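Local structure of putative yopH targeting protein (4GF3) at residues V49-A54 against H88-S93. The protein probably acts as the dedicated chaperone of the effector YopH in Yersinia pestis, binding it for targeting to type III secretion. Numbering follows the deposited sequence.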
loop_
_atom_site.group_PDB
_atom_site.type_symbol
_atom_site.label_atom_id
_atom_site.label_comp_id
_atom_site.label_asym_id
_atom_site.label_seq_id
_atom_site.Cartn_x
_atom_site.Cartn_y
_atom_site.Cartn_z
ATOM N N VAL A 49 0.490 5.950 4.903
ATOM C CA VAL A 49 1.200 5.176 3.881
ATOM C C VAL A 49 0.493 3.908 3.555
ATOM O O VAL A 49 -0.223 3.324 4.392
ATOM C CB VAL A 49 2.626 4.789 4.279
ATOM C CG1 VAL A 49 3.520 6.026 4.366
ATOM C CG2 VAL A 49 2.601 4.007 5.613
ATOM N N ALA A 50 0.703 3.480 2.310
ATOM C CA ALA A 50 0.316 2.194 1.814
ATOM C C ALA A 50 1.577 1.556 1.258
ATOM O O ALA A 50 2.397 2.200 0.555
ATOM C CB ALA A 50 -0.729 2.332 0.736
ATOM N N PHE A 51 1.824 0.334 1.658
ATOM C CA PHE A 51 3.118 -0.303 1.299
ATOM C C PHE A 51 3.057 -1.811 1.284
ATOM O O PHE A 51 2.196 -2.423 1.963
ATOM C CB PHE A 51 4.280 0.200 2.208
ATOM C CG PHE A 51 4.208 -0.260 3.623
ATOM C CD1 PHE A 51 4.881 -1.432 4.036
ATOM C CD2 PHE A 51 3.475 0.449 4.555
ATOM C CE1 PHE A 51 4.816 -1.856 5.334
ATOM C CE2 PHE A 51 3.458 0.045 5.874
ATOM C CZ PHE A 51 4.130 -1.102 6.263
ATOM N N MET A 52 3.984 -2.410 0.537
ATOM C CA MET A 52 4.073 -3.865 0.411
ATOM C C MET A 52 5.531 -4.307 0.214
ATOM O O MET A 52 6.368 -3.578 -0.399
ATOM C CB MET A 52 3.175 -4.374 -0.718
ATOM C CG MET A 52 3.556 -4.000 -2.117
ATOM S SD MET A 52 2.530 -4.878 -3.290
ATOM C CE MET A 52 3.204 -6.535 -3.270
ATOM N N ARG A 53 5.834 -5.490 0.724
ATOM C CA ARG A 53 7.082 -6.163 0.393
ATOM C C ARG A 53 6.840 -6.965 -0.877
ATOM O O ARG A 53 5.899 -7.771 -0.981
ATOM C CB ARG A 53 7.580 -7.059 1.534
ATOM C CG ARG A 53 8.964 -7.742 1.318
ATOM C CD ARG A 53 9.525 -8.224 2.663
ATOM N NE ARG A 53 10.817 -8.951 2.618
ATOM C CZ ARG A 53 10.938 -10.269 2.470
ATOM N NH1 ARG A 53 9.856 -11.021 2.280
ATOM N NH2 ARG A 53 12.149 -10.854 2.471
ATOM N N ALA A 54 7.703 -6.747 -1.849
ATOM C CA ALA A 54 7.687 -7.523 -3.058
ATOM C C ALA A 54 8.908 -8.495 -3.102
ATOM O O ALA A 54 9.503 -8.836 -2.039
ATOM C CB ALA A 54 7.635 -6.569 -4.244
ATOM N N HIS A 88 15.037 -7.314 -0.883
ATOM C CA HIS A 88 13.648 -7.251 -1.369
ATOM C C HIS A 88 13.201 -5.838 -1.539
ATOM O O HIS A 88 13.449 -4.939 -0.706
ATOM C CB HIS A 88 12.636 -7.964 -0.485
ATOM C CG HIS A 88 12.719 -9.450 -0.574
ATOM N ND1 HIS A 88 11.624 -10.257 -0.804
ATOM C CD2 HIS A 88 13.783 -10.268 -0.476
ATOM C CE1 HIS A 88 12.011 -11.518 -0.802
ATOM N NE2 HIS A 88 13.325 -11.552 -0.633
ATOM N N TRP A 89 12.456 -5.661 -2.610
ATOM C CA TRP A 89 11.811 -4.407 -2.875
ATOM C C TRP A 89 10.713 -4.154 -1.857
ATOM O O TRP A 89 9.927 -5.049 -1.519
ATOM C CB TRP A 89 11.224 -4.392 -4.271
ATOM C CG TRP A 89 12.285 -4.343 -5.325
ATOM C CD1 TRP A 89 12.624 -5.315 -6.254
ATOM C CD2 TRP A 89 13.113 -3.220 -5.603
ATOM N NE1 TRP A 89 13.609 -4.847 -7.080
ATOM C CE2 TRP A 89 13.923 -3.563 -6.708
ATOM C CE3 TRP A 89 13.222 -1.958 -5.045
ATOM C CZ2 TRP A 89 14.879 -2.678 -7.237
ATOM C CZ3 TRP A 89 14.192 -1.079 -5.568
ATOM C CH2 TRP A 89 14.971 -1.448 -6.666
ATOM N N LEU A 90 10.684 -2.925 -1.390
ATOM C CA LEU A 90 9.619 -2.439 -0.529
ATOM C C LEU A 90 8.993 -1.259 -1.272
ATOM O O LEU A 90 9.627 -0.200 -1.430
ATOM C CB LEU A 90 10.195 -1.980 0.804
ATOM C CG LEU A 90 9.205 -1.828 1.986
ATOM C CD1 LEU A 90 9.996 -1.719 3.274
ATOM C CD2 LEU A 90 8.256 -0.647 1.839
ATOM N N LEU A 91 7.740 -1.443 -1.687
ATOM C CA LEU A 91 7.026 -0.527 -2.578
ATOM C C LEU A 91 6.052 0.266 -1.727
ATOM O O LEU A 91 5.370 -0.297 -0.817
ATOM C CB LEU A 91 6.298 -1.309 -3.647
ATOM C CG LEU A 91 7.095 -2.331 -4.457
ATOM C CD1 LEU A 91 6.170 -2.983 -5.467
ATOM C CD2 LEU A 91 8.294 -1.655 -5.074
ATOM N N TRP A 92 5.980 1.581 -1.935
ATOM C CA TRP A 92 5.271 2.379 -0.994
ATOM C C TRP A 92 4.757 3.690 -1.620
ATOM O O TRP A 92 5.240 4.203 -2.657
ATOM C CB TRP A 92 6.087 2.687 0.282
ATOM C CG TRP A 92 7.343 3.504 0.030
ATOM C CD1 TRP A 92 8.607 3.004 -0.176
ATOM C CD2 TRP A 92 7.490 4.944 0.069
ATOM N NE1 TRP A 92 9.520 4.020 -0.219
ATOM C CE2 TRP A 92 8.862 5.223 -0.176
ATOM C CE3 TRP A 92 6.579 6.034 0.200
ATOM C CZ2 TRP A 92 9.357 6.534 -0.226
ATOM C CZ3 TRP A 92 7.061 7.320 0.109
ATOM C CH2 TRP A 92 8.444 7.557 -0.076
ATOM N N SER A 93 3.687 4.169 -1.034
ATOM C CA SER A 93 3.167 5.503 -1.403
ATOM C C SER A 93 2.756 6.221 -0.122
ATOM O O SER A 93 2.244 5.604 0.850
ATOM C CB SER A 93 1.963 5.456 -2.377
ATOM O OG SER A 93 1.663 6.766 -2.846
#
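Segments 49-54 and 88-93, of strands 47-56 and 88-96, run antiparallel as inner neighbours of the sheet, between strands 36-42 and 80-83. A50 pairs with S93 and M52 with L91 as hydrogen-bonded pairs. The L91 N to M52 O bond is 2.8 Å long and nearly straight, at 167°. A54 N adds a bond to W89 O.

One face carries A50, M52, L91 and S93 and is covered by helix 102-118, where A116 sits against M52 and A54 and K115 touches L91. M52 and L91 run alongside each other in the same direction, with M52 CG 4.1 Å from L91 CB. A54 CB is a small bump set between two larger side chains. It meets L91 CD1, also at 4.1 Å, and W89 CB at 4.2 Å.

The other face carries F51, R53, L90 and W92. F51 and W92 are a non-hydrogen-bonded pair, and their CB atoms meet at 3.6 Å. In both, CG takes the crowded position between the backbone N and the carbonyl carbon, and each ring leads away from the partner strand. The L90 branch CD2 fits in beside F51, touching CB and CD1 obliquely.

At the H88 end the contact is polar. R53 has CG anti to the backbone N (chi1 -176°) and stays extended to NE. Its guanidinium stacks on one face of the H88 imidazole, planes 6° apart and centres 3.6 Å apart. R53 NH2 sits over the centre of the ring. H88 ND1 donates to A54 O at 2.8 Å, which helps fix the ring's rotation; the bond is bent, and the oxygen lies somewhat off the ring plane. D84 holds R53 NE in a salt bridge through OD2 and accepts a hydrogen bond from the H88 backbone N through OD1.

The pairing belongs to the central twisted antiparallel sheet of the CesT-type alpha/beta fold, the fold of class I type III secretion chaperones.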